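PDB 6HXI: citrate lyase, subunit 1 from Methanosaeta concilii, which probably serves as the ATP-grasp and citrate-binding subunit of ATP citrate lyase, making acetyl-CoA and oxaloacetate from citrate, ATP and coenzyme A. Local coordinates for residues A260-T265 against T311-H316; V273-A278 against D288-L293; G303-D308 against K350-V355; L336-A341 against M357-Y362. All coordinates share one frame; numbering follows the deposited sequence.

Contact 1: A260-T265 against T311-H316; sequences ASLKLT and TEETYH. With NA (sodium ion), chain N.
Glu-313 of helix 311-325 reaches across to Ala-260, just before strand 261-266, and to Leu-262 within it. Its CB lies 4.5 Å from Leu-262 CD2, while OE1 touches Ala-260 CB at 4.3 Å. The nearly extended chi2 (163°) carries the carboxylate past the leucine toward that methyl group. Both distances are those of loose van der Waals packing, and no hydrogen bond joins the segments; OE1 is instead hydrogen-bonded to a residue adjoining them. The touching residues are nevertheless all buried, and Pro-309 packs on Ala-260 and Leu-262. Ala-260 O binds the sodium ion at 2.6 Å, together with the carbonyls of Asp-255 and Thr-258.

The solvent side belongs to partly exposed residues that turn to other chains: Glu-312 forms a salt bridge with Lys-496 of a neighbouring subunit alpha, and Lys-263 NZ is hydrogen-bonded to Gly-274 O of a subunit alpha chain. The contact thus sits in the citrate-binding region between the two-stranded antiparallel sheet and helix 311-325, with helix 246-256 packing against Glu-313 through Ile-254 and helix 348-361 against Thr-311 and Tyr-315.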
# COMPACT_ATOMS: atom_id res chain seq x y z
N ALA C 260 -1.97 4.72 45.74
CA ALA C 260 -2.83 5.66 46.48
C ALA C 260 -3.26 5.01 47.80
O ALA C 260 -3.15 3.79 47.96
CB ALA C 260 -4.07 6.01 45.66
N SER C 261 -3.78 5.83 48.72
CA SER C 261 -4.23 5.37 50.04
C SER C 261 -5.74 5.53 50.19
O SER C 261 -6.28 6.58 49.83
CB SER C 261 -3.50 6.14 51.14
OG SER C 261 -3.84 5.62 52.42
N LEU C 262 -6.41 4.47 50.64
CA LEU C 262 -7.85 4.41 50.91
C LEU C 262 -7.93 3.61 52.21
O LEU C 262 -7.65 2.40 52.21
CB LEU C 262 -8.63 3.67 49.79
CG LEU C 262 -8.74 4.25 48.33
CD1 LEU C 262 -9.19 5.71 48.30
CD2 LEU C 262 -7.51 3.97 47.49
N LYS C 263 -8.21 4.30 53.33
CA LYS C 263 -8.26 3.69 54.65
C LYS C 263 -9.58 4.03 55.33
O LYS C 263 -10.02 5.16 55.28
CB LYS C 263 -7.06 4.15 55.52
CG LYS C 263 -5.67 3.81 54.92
CD LYS C 263 -4.48 4.16 55.82
CE LYS C 263 -4.04 3.00 56.71
NZ LYS C 263 -3.12 3.42 57.81
N LEU C 264 -10.23 3.03 55.94
CA LEU C 264 -11.48 3.21 56.67
C LEU C 264 -11.50 2.34 57.94
O LEU C 264 -11.25 1.14 57.88
CB LEU C 264 -12.71 2.94 55.79
CG LEU C 264 -14.09 2.87 56.48
CD1 LEU C 264 -14.51 4.23 57.06
CD2 LEU C 264 -15.15 2.33 55.56
N THR C 265 -11.81 2.98 59.07
CA THR C 265 -11.95 2.35 60.39
C THR C 265 -13.27 2.84 60.98
O THR C 265 -13.42 4.04 61.25
CB THR C 265 -10.74 2.69 61.31
OG1 THR C 265 -9.51 2.36 60.67
CG2 THR C 265 -10.82 2.01 62.69
N THR C 311 -11.09 8.22 39.96
CA THR C 311 -12.54 8.39 40.09
C THR C 311 -13.25 7.12 40.60
O THR C 311 -14.08 7.20 41.50
CB THR C 311 -13.12 8.88 38.76
OG1 THR C 311 -12.50 10.12 38.46
CG2 THR C 311 -14.64 9.06 38.79
N GLU C 312 -12.93 5.96 40.01
CA GLU C 312 -13.50 4.66 40.35
C GLU C 312 -13.18 4.30 41.79
O GLU C 312 -14.09 3.88 42.51
CB GLU C 312 -12.96 3.60 39.37
CG GLU C 312 -13.43 2.17 39.59
CD GLU C 312 -12.58 1.17 38.83
OE1 GLU C 312 -11.81 0.42 39.48
OE2 GLU C 312 -12.63 1.17 37.58
N GLU C 313 -11.92 4.50 42.24
CA GLU C 313 -11.52 4.21 43.62
C GLU C 313 -12.28 5.08 44.62
O GLU C 313 -12.81 4.54 45.60
CB GLU C 313 -10.01 4.34 43.81
CG GLU C 313 -9.23 3.25 43.08
CD GLU C 313 -7.75 3.47 42.86
OE1 GLU C 313 -7.26 4.61 43.06
OE2 GLU C 313 -7.08 2.50 42.45
N THR C 314 -12.39 6.40 44.35
CA THR C 314 -13.09 7.35 45.23
C THR C 314 -14.58 7.09 45.22
O THR C 314 -15.24 7.30 46.24
CB THR C 314 -12.74 8.82 44.91
OG1 THR C 314 -13.23 9.14 43.60
CG2 THR C 314 -11.26 9.10 45.00
N TYR C 315 -15.11 6.63 44.08
CA TYR C 315 -16.53 6.30 43.93
C TYR C 315 -16.90 5.15 44.87
O TYR C 315 -17.86 5.29 45.63
CB TYR C 315 -16.85 5.97 42.46
CG TYR C 315 -18.17 5.29 42.27
CD1 TYR C 315 -19.35 6.03 42.24
CD2 TYR C 315 -18.26 3.91 42.15
CE1 TYR C 315 -20.59 5.41 42.09
CE2 TYR C 315 -19.49 3.27 42.00
CZ TYR C 315 -20.65 4.03 41.96
OH TYR C 315 -21.87 3.43 41.83
N HIS C 316 -16.15 4.03 44.82
CA HIS C 316 -16.37 2.86 45.68
C HIS C 316 -16.22 3.16 47.16
O HIS C 316 -16.99 2.64 47.96
CB HIS C 316 -15.49 1.68 45.27
CG HIS C 316 -15.88 1.10 43.95
ND1 HIS C 316 -14.99 1.04 42.88
CD2 HIS C 316 -17.07 0.59 43.55
CE1 HIS C 316 -15.66 0.50 41.88
NE2 HIS C 316 -16.92 0.21 42.23
NA NA N . -2.27 1.47 48.73

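Contact 2: V273-A278 against D288-L293; sequences VWTMVA and DTICDL
Ile-290 carries the whole helix side of this contact, its CD1 meeting Val-273 and Thr-275, and the neighbours before and after it serve other surfaces. Asp-288, the first residue of 288-293, spends its carboxylate on a neighbouring subunit alpha, where OD1 accepts from Cys-263 N and OD2 from Gly-261 N; both oxygens of this buried acid are therefore satisfied at the subunit interface. Thr-289 follows on a different side of the helix, its hydroxyl bonded to Ile-285 O and Thr-410 OG1.

Ile-290 comes next and points at the strand. Its CG1 branch lies anti to the carbonyl carbon (chi1 -56°) and chi2 of 157° extends it, so that CD1 is the foremost atom. It meets Thr-275 CG2 tip to tip at 3.8 Å and, again tip to tip, Val-273 CG1 at 4.2 Å. Thr-275 therefore offers its methyl rather than its hydroxyl to the isoleucine. That one methyl touches residues two apart in sequence reflects the strand geometry: Val-273 and Thr-275 share a face, whereas Trp-274 points away and packs on helix 311-325. Within this chain, strand 273-275 is an outermost strand of the four-stranded parallel sheet, and with helix 280-292 it makes the first beta-alpha unit of this alpha/beta fold. Val-413 of helix 412-417 also touches Ile-290.

Beyond it, Cys-291 packs on Met-299 and on Cys-263 of that same neighbouring subunit alpha. Asp-292 is exposed, its backbone N bonded to Asp-288 O at 2.8 Å, and Leu-293 rests against Val-413.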
# COMPACT_ATOMS: atom_id res chain seq x y z
N VAL C 273 -21.60 11.78 63.13
CA VAL C 273 -20.54 12.52 62.43
C VAL C 273 -19.69 11.60 61.54
O VAL C 273 -18.93 10.75 62.03
CB VAL C 273 -19.64 13.43 63.32
CG1 VAL C 273 -18.74 14.33 62.46
CG2 VAL C 273 -20.47 14.26 64.29
N TRP C 274 -19.82 11.77 60.23
CA TRP C 274 -19.02 10.97 59.32
C TRP C 274 -18.01 11.86 58.61
O TRP C 274 -18.24 13.07 58.41
CB TRP C 274 -19.88 10.18 58.34
CG TRP C 274 -20.68 9.09 58.99
CD1 TRP C 274 -21.82 9.23 59.73
CD2 TRP C 274 -20.39 7.68 58.95
NE1 TRP C 274 -22.26 8.00 60.15
CE2 TRP C 274 -21.41 7.03 59.68
CE3 TRP C 274 -19.36 6.91 58.39
CZ2 TRP C 274 -21.42 5.65 59.87
CZ3 TRP C 274 -19.39 5.54 58.55
CH2 TRP C 274 -20.41 4.92 59.29
N THR C 275 -16.86 11.27 58.28
CA THR C 275 -15.81 12.03 57.65
C THR C 275 -15.23 11.35 56.42
O THR C 275 -15.06 10.12 56.38
CB THR C 275 -14.68 12.35 58.65
OG1 THR C 275 -14.16 11.13 59.21
CG2 THR C 275 -15.10 13.33 59.74
N MET C 276 -14.90 12.16 55.42
CA MET C 276 -14.22 11.71 54.22
C MET C 276 -13.15 12.75 53.94
O MET C 276 -13.33 13.65 53.11
CB MET C 276 -15.16 11.46 53.05
CG MET C 276 -14.45 10.84 51.87
SD MET C 276 -15.56 10.11 50.67
CE MET C 276 -16.73 11.47 50.41
N VAL C 277 -12.07 12.65 54.70
CA VAL C 277 -10.96 13.60 54.68
C VAL C 277 -9.79 13.06 53.85
O VAL C 277 -9.43 11.89 53.95
CB VAL C 277 -10.53 14.04 56.11
CG1 VAL C 277 -9.41 15.07 56.06
CG2 VAL C 277 -11.72 14.59 56.89
N ALA C 278 -9.23 13.94 53.02
CA ALA C 278 -8.09 13.64 52.20
C ALA C 278 -6.79 13.87 52.99
O ALA C 278 -6.60 14.93 53.59
CB ALA C 278 -8.11 14.50 50.97
N ASP C 288 -9.10 15.52 65.70
CA ASP C 288 -8.68 16.30 66.86
C ASP C 288 -9.70 17.39 67.17
O ASP C 288 -10.10 17.53 68.32
CB ASP C 288 -7.28 16.94 66.65
CG ASP C 288 -6.09 15.98 66.60
OD1 ASP C 288 -6.30 14.75 66.75
OD2 ASP C 288 -4.94 16.45 66.37
N THR C 289 -10.16 18.12 66.13
CA THR C 289 -11.14 19.21 66.24
C THR C 289 -12.50 18.69 66.71
O THR C 289 -13.10 19.31 67.57
CB THR C 289 -11.22 20.03 64.94
OG1 THR C 289 -9.89 20.34 64.51
CG2 THR C 289 -12.00 21.32 65.09
N ILE C 290 -12.98 17.55 66.15
CA ILE C 290 -14.27 16.95 66.55
C ILE C 290 -14.23 16.56 68.05
O ILE C 290 -15.17 16.88 68.76
CB ILE C 290 -14.71 15.77 65.62
CG1 ILE C 290 -14.79 16.21 64.14
CG2 ILE C 290 -16.04 15.17 66.09
CD1 ILE C 290 -14.67 15.06 63.09
N CYS C 291 -13.12 15.92 68.52
CA CYS C 291 -12.89 15.56 69.93
C CYS C 291 -12.77 16.80 70.80
O CYS C 291 -13.27 16.80 71.94
CB CYS C 291 -11.65 14.68 70.07
SG CYS C 291 -11.80 13.06 69.29
N ASP C 292 -12.08 17.85 70.29
CA ASP C 292 -11.91 19.13 70.99
C ASP C 292 -13.24 19.85 71.21
O ASP C 292 -13.35 20.57 72.19
CB ASP C 292 -10.89 20.06 70.30
CG ASP C 292 -9.45 19.84 70.73
OD1 ASP C 292 -9.17 19.95 71.96
OD2 ASP C 292 -8.60 19.62 69.85
N LEU C 293 -14.25 19.60 70.35
CA LEU C 293 -15.58 20.18 70.50
C LEU C 293 -16.52 19.28 71.34
O LEU C 293 -17.67 19.65 71.58
CB LEU C 293 -16.20 20.54 69.14
CG LEU C 293 -15.60 21.77 68.46
CD1 LEU C 293 -15.84 21.74 66.97
CD2 LEU C 293 -16.13 23.07 69.05

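Contact 3: G303-D308 against K350-V355; sequences GEYSGD and KTFKGV. With COA (coenzyme A), chain G.
Tyr-305 reaches from strand 301-306, the partner of strand 261-266 in the two-stranded antiparallel sheet of the citrate-binding region, to helix 348-361, where it meets Thr-351 and Phe-352. Its OH lies at the edge of the Phe-352 ring, near the ring plane, 3.6 Å from CE1. The two side chains cross at about a right angle. Tyr-305 CE2 approaches Thr-351 CB obliquely at 4.3 Å. The aromatic ring is sent toward the helix by a chi1 of 76°, with CG between the backbone N and the carbonyl carbon.

A water bridges Tyr-305 and Thr-351. It lies in the plane of the Tyr-305 ring, 2.7 Å from OH, and donates to Thr-351 OG1 at an equal 2.7 Å. That hydroxyl is fixed in turn by its bond to Asp-347 O, one turn back, so the backbone at the start of the helix positions the bridge.

On the far side of the strand, Ser-306 OG donates to Glu-304 OE2 over 2.7 Å, meeting it on the syn side but 29° out of the carboxylate plane; Glu-304 OE1 is bonded to Ser-261 OG. The strand then ends in the ligand site, where Gly-307 N is hydrogen-bonded to a bound citrate. Gly-307, at positive phi (66°), brings its CA to 3.4 Å from O5P of coenzyme A.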
# COMPACT_ATOMS: atom_id res chain seq x y z
N GLY C 303 -11.38 7.85 58.67
CA GLY C 303 -11.08 7.53 57.29
C GLY C 303 -10.04 8.47 56.70
O GLY C 303 -9.79 9.56 57.24
N GLU C 304 -9.48 8.07 55.56
CA GLU C 304 -8.41 8.77 54.87
C GLU C 304 -8.27 8.23 53.44
O GLU C 304 -8.31 7.02 53.22
CB GLU C 304 -7.10 8.50 55.65
CG GLU C 304 -5.90 9.30 55.24
CD GLU C 304 -4.98 8.58 54.27
OE1 GLU C 304 -4.24 7.66 54.70
OE2 GLU C 304 -4.99 8.95 53.08
N TYR C 305 -8.11 9.14 52.48
CA TYR C 305 -7.81 8.87 51.08
C TYR C 305 -6.78 9.91 50.65
O TYR C 305 -6.89 11.08 51.02
CB TYR C 305 -9.06 8.86 50.17
CG TYR C 305 -9.62 10.23 49.84
CD1 TYR C 305 -10.51 10.87 50.70
CD2 TYR C 305 -9.26 10.88 48.67
CE1 TYR C 305 -11.02 12.12 50.41
CE2 TYR C 305 -9.75 12.15 48.37
CZ TYR C 305 -10.64 12.76 49.23
OH TYR C 305 -11.11 14.01 48.94
N SER C 306 -5.74 9.49 49.95
CA SER C 306 -4.67 10.37 49.47
C SER C 306 -3.90 9.65 48.39
O SER C 306 -4.33 8.60 47.94
CB SER C 306 -3.75 10.76 50.62
OG SER C 306 -3.21 9.57 51.19
N GLY C 307 -2.78 10.20 47.97
CA GLY C 307 -1.93 9.59 46.95
C GLY C 307 -2.57 9.53 45.58
O GLY C 307 -2.34 8.59 44.83
N ASP C 308 -3.37 10.56 45.26
CA ASP C 308 -4.09 10.74 43.99
C ASP C 308 -4.90 9.49 43.54
O ASP C 308 -4.57 8.91 42.50
CB ASP C 308 -3.17 11.25 42.87
CG ASP C 308 -3.89 11.79 41.63
OD1 ASP C 308 -5.06 12.27 41.75
OD2 ASP C 308 -3.27 11.77 40.53
N LYS C 350 -11.11 14.79 39.55
CA LYS C 350 -11.25 13.33 39.37
C LYS C 350 -11.80 12.66 40.63
O LYS C 350 -12.69 11.81 40.53
CB LYS C 350 -9.90 12.68 38.99
CG LYS C 350 -9.35 13.10 37.65
CD LYS C 350 -8.02 12.41 37.36
CE LYS C 350 -7.37 12.99 36.13
NZ LYS C 350 -6.04 12.38 35.87
N THR C 351 -11.26 13.03 41.82
CA THR C 351 -11.70 12.47 43.11
C THR C 351 -13.15 12.90 43.40
O THR C 351 -13.98 12.03 43.67
CB THR C 351 -10.75 12.79 44.27
OG1 THR C 351 -10.69 14.19 44.49
CG2 THR C 351 -9.37 12.20 44.09
N PHE C 352 -13.45 14.23 43.31
CA PHE C 352 -14.81 14.73 43.56
C PHE C 352 -15.80 14.25 42.51
O PHE C 352 -16.98 14.17 42.83
CB PHE C 352 -14.86 16.25 43.76
CG PHE C 352 -14.44 16.72 45.14
CD1 PHE C 352 -13.81 15.86 46.04
CD2 PHE C 352 -14.67 18.03 45.54
CE1 PHE C 352 -13.42 16.30 47.30
CE2 PHE C 352 -14.29 18.47 46.80
CZ PHE C 352 -13.67 17.60 47.68
N LYS C 353 -15.35 13.85 41.31
CA LYS C 353 -16.24 13.27 40.30
C LYS C 353 -16.77 11.93 40.83
O LYS C 353 -17.95 11.64 40.63
CB LYS C 353 -15.55 13.09 38.94
CG LYS C 353 -16.45 12.43 37.89
CD LYS C 353 -16.03 12.74 36.47
CE LYS C 353 -17.19 12.55 35.51
NZ LYS C 353 -17.37 11.13 35.12
N GLY C 354 -15.91 11.15 41.51
CA GLY C 354 -16.26 9.88 42.14
C GLY C 354 -17.21 10.06 43.32
O GLY C 354 -18.18 9.31 43.46
N VAL C 355 -16.95 11.10 44.14
CA VAL C 355 -17.76 11.50 45.31
C VAL C 355 -19.16 11.94 44.83
O VAL C 355 -20.16 11.49 45.40
CB VAL C 355 -17.04 12.60 46.15
CG1 VAL C 355 -17.95 13.14 47.26
CG2 VAL C 355 -15.71 12.10 46.72
N1A COA G . 3.12 -5.16 32.28
C2A COA G . 3.69 -5.46 33.46
N3A COA G . 3.89 -4.66 34.52
C4A COA G . 3.50 -3.40 34.26
C5A COA G . 2.92 -2.94 33.10
C6A COA G . 2.69 -3.89 32.08
N6A COA G . 2.05 -3.61 30.94
N7A COA G . 2.74 -1.57 33.15
C8A COA G . 3.20 -1.24 34.33
N9A COA G . 3.69 -2.29 35.06
C1B COA G . 4.31 -2.26 36.38
C2B COA G . 5.51 -1.34 36.52
O2B COA G . 6.70 -1.98 36.04
C3B COA G . 5.53 -1.14 38.04
O3B COA G . 6.13 -2.27 38.72
P3B COA G . 6.84 -2.17 40.15
O7A COA G . 5.86 -1.52 41.07
O8A COA G . 7.19 -3.56 40.53
O9A COA G . 8.13 -1.36 39.92
C4B COA G . 4.06 -1.21 38.44
O4B COA G . 3.36 -1.79 37.32
C5B COA G . 3.43 0.11 38.81
O5B COA G . 3.84 1.08 37.83
P1A COA G . 4.28 2.60 38.26
O1A COA G . 4.30 3.56 37.13
O2A COA G . 5.55 2.61 39.09
O3A COA G . 3.02 2.85 39.21
P2A COA G . 2.28 4.03 39.99
O4A COA G . 1.26 4.64 39.12
O5A COA G . 1.64 3.36 41.19
O6A COA G . 3.41 5.10 40.43
CBP COA G . 3.89 6.26 42.53
CCP COA G . 4.12 5.00 41.68
CDP COA G . 4.69 6.12 43.83
CEP COA G . 4.35 7.53 41.78
CAP COA G . 2.37 6.37 42.84
OAP COA G . 1.84 5.13 43.27
C9P COA G . 1.96 7.46 43.82
O9P COA G . 1.84 8.63 43.43
N8P COA G . 1.72 7.08 45.09
C7P COA G . 1.41 8.03 46.15
C6P COA G . 2.49 8.06 47.20
C5P COA G . 2.13 8.95 48.36
O5P COA G . 0.96 9.13 48.69
N4P COA G . 3.15 9.54 48.98
C3P COA G . 2.97 10.52 50.05
C2P COA G . 2.67 11.91 49.53
S1P COA G . 2.69 12.99 50.99
O HOH W 1 -10.03 15.35 46.87

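Contact 4: L336-A341 against M357-Y362; sequences LLIGGA and MALEEY
Leu-336 and Ile-338 of strand 334-338 meet Leu-359 of helix 348-361 inside a beta-alpha-beta crossover, whose second strand, 371-376, lies next to the first and parallel to it. The helical leucine works as a fork, one methyl to each strand residue. Its CD2 is 4.2 Å from Leu-336 CD2, and its CD1 is 4.4 Å from Ile-338 CD1. Leu-336 and Leu-359 cross obliquely, with Leu-336 CG anti to the backbone N (chi1 179°) and Leu-359 CG anti to the carbonyl carbon (chi1 -70°). No polar atom takes part in these touches, and all three residues are buried.

The separation of the backbones, 10.9 Å between Leu-336 CA and Leu-359 CA, is that of a helix layered on a sheet, with side chains filling the interval. Ile-373 of the neighbouring strand touches all three residues, and Met-389, Leu-392 and Leu-396 of helix 382-396 pack on Leu-359, extending this hydrophobic layer across the parallel sheet.

Where the strand ends, the chain passes through Gly-339 and Gly-340, and the Gly-340 backbone is held by Tyr-286 OH at its N and by Arg-376 NH1 at its O. At the other end of the contact Tyr-362 leaves helical geometry and takes the N-cap position of helix 363-368, its backbone N still bonded to Ala-358 O at 3.0 Å.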
# COMPACT_ATOMS: atom_id res chain seq x y z
N LEU C 336 -21.96 14.82 57.05
CA LEU C 336 -20.88 14.31 56.20
C LEU C 336 -19.84 15.42 55.94
O LEU C 336 -20.15 16.40 55.27
CB LEU C 336 -21.37 13.70 54.86
CG LEU C 336 -20.28 13.14 53.88
CD1 LEU C 336 -19.33 12.09 54.55
CD2 LEU C 336 -20.92 12.55 52.63
N LEU C 337 -18.62 15.24 56.49
CA LEU C 337 -17.53 16.21 56.35
C LEU C 337 -16.51 15.76 55.32
O LEU C 337 -15.70 14.87 55.59
CB LEU C 337 -16.87 16.50 57.72
CG LEU C 337 -17.80 16.99 58.84
CD1 LEU C 337 -17.12 16.90 60.18
CD2 LEU C 337 -18.26 18.42 58.60
N ILE C 338 -16.59 16.36 54.13
CA ILE C 338 -15.69 16.10 52.99
C ILE C 338 -14.62 17.17 53.01
O ILE C 338 -14.74 18.22 52.36
CB ILE C 338 -16.45 16.00 51.63
CG1 ILE C 338 -17.77 15.16 51.77
CG2 ILE C 338 -15.49 15.45 50.54
CD1 ILE C 338 -18.62 14.98 50.54
N GLY C 339 -13.60 16.93 53.80
CA GLY C 339 -12.53 17.90 53.98
C GLY C 339 -11.18 17.49 53.44
O GLY C 339 -11.06 16.52 52.69
N GLY C 340 -10.18 18.25 53.84
CA GLY C 340 -8.80 18.03 53.47
C GLY C 340 -8.02 19.32 53.36
O GLY C 340 -8.60 20.41 53.40
N ALA C 341 -6.70 19.19 53.22
CA ALA C 341 -5.82 20.33 53.05
C ALA C 341 -5.83 20.75 51.59
O ALA C 341 -6.65 20.27 50.80
CB ALA C 341 -4.40 19.96 53.48
N MET C 357 -20.68 11.16 41.94
CA MET C 357 -21.34 9.97 41.38
C MET C 357 -22.01 9.09 42.44
O MET C 357 -23.13 8.60 42.22
CB MET C 357 -20.36 9.14 40.55
CG MET C 357 -20.12 9.72 39.19
SD MET C 357 -18.84 8.85 38.27
CE MET C 357 -19.60 8.92 36.62
N ALA C 358 -21.34 8.91 43.60
CA ALA C 358 -21.87 8.13 44.71
C ALA C 358 -23.03 8.87 45.37
O ALA C 358 -24.07 8.25 45.59
CB ALA C 358 -20.79 7.82 45.72
N LEU C 359 -22.89 10.20 45.61
CA LEU C 359 -23.93 11.05 46.21
C LEU C 359 -25.20 11.08 45.37
O LEU C 359 -26.29 11.03 45.94
CB LEU C 359 -23.43 12.47 46.50
CG LEU C 359 -22.40 12.63 47.63
CD1 LEU C 359 -21.72 13.98 47.55
CD2 LEU C 359 -23.03 12.45 49.00
N GLU C 360 -25.05 11.09 44.02
CA GLU C 360 -26.16 11.04 43.05
C GLU C 360 -26.94 9.74 43.23
O GLU C 360 -28.17 9.76 43.20
CB GLU C 360 -25.62 11.12 41.61
CG GLU C 360 -25.50 12.53 41.06
CD GLU C 360 -24.84 12.64 39.70
OE1 GLU C 360 -23.63 12.31 39.59
OE2 GLU C 360 -25.51 13.11 38.76
N GLU C 361 -26.22 8.61 43.40
CA GLU C 361 -26.80 7.28 43.58
C GLU C 361 -27.52 7.09 44.91
O GLU C 361 -28.51 6.36 44.96
CB GLU C 361 -25.75 6.18 43.37
CG GLU C 361 -25.81 5.61 41.97
CD GLU C 361 -24.82 4.51 41.67
OE1 GLU C 361 -24.84 3.47 42.38
OE2 GLU C 361 -24.04 4.66 40.70
N TYR C 362 -27.02 7.75 45.97
CA TYR C 362 -27.58 7.68 47.32
C TYR C 362 -28.59 8.81 47.63
O TYR C 362 -28.98 8.95 48.78
CB TYR C 362 -26.46 7.62 48.37
CG TYR C 362 -26.01 6.20 48.64
CD1 TYR C 362 -25.07 5.58 47.83
CD2 TYR C 362 -26.54 5.47 49.70
CE1 TYR C 362 -24.67 4.26 48.06
CE2 TYR C 362 -26.15 4.15 49.94
CZ TYR C 362 -25.22 3.55 49.11
OH TYR C 362 -24.84 2.26 49.34

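From the N-terminal side, contact 1 opens first, and its loop from strand 261-266 to helix 311-325 encloses contact 2, which folds the end of helix 280-292 back on strand 273-275. Contact 3 opens on strand 301-306 before contact 1 has closed, so the two cross; they meet where Lys-263 N pairs with Glu-304 O in the antiparallel sheet. Contact 4 opens inside contact 3 and closes after it, a second crossing, with both using helix 348-361. Contacts 2 and 4 are in series but join through neighbouring parallel strands, Met-276 N to Leu-337 O. Together they tie the small antiparallel sheet to the parallel sheet and its helices.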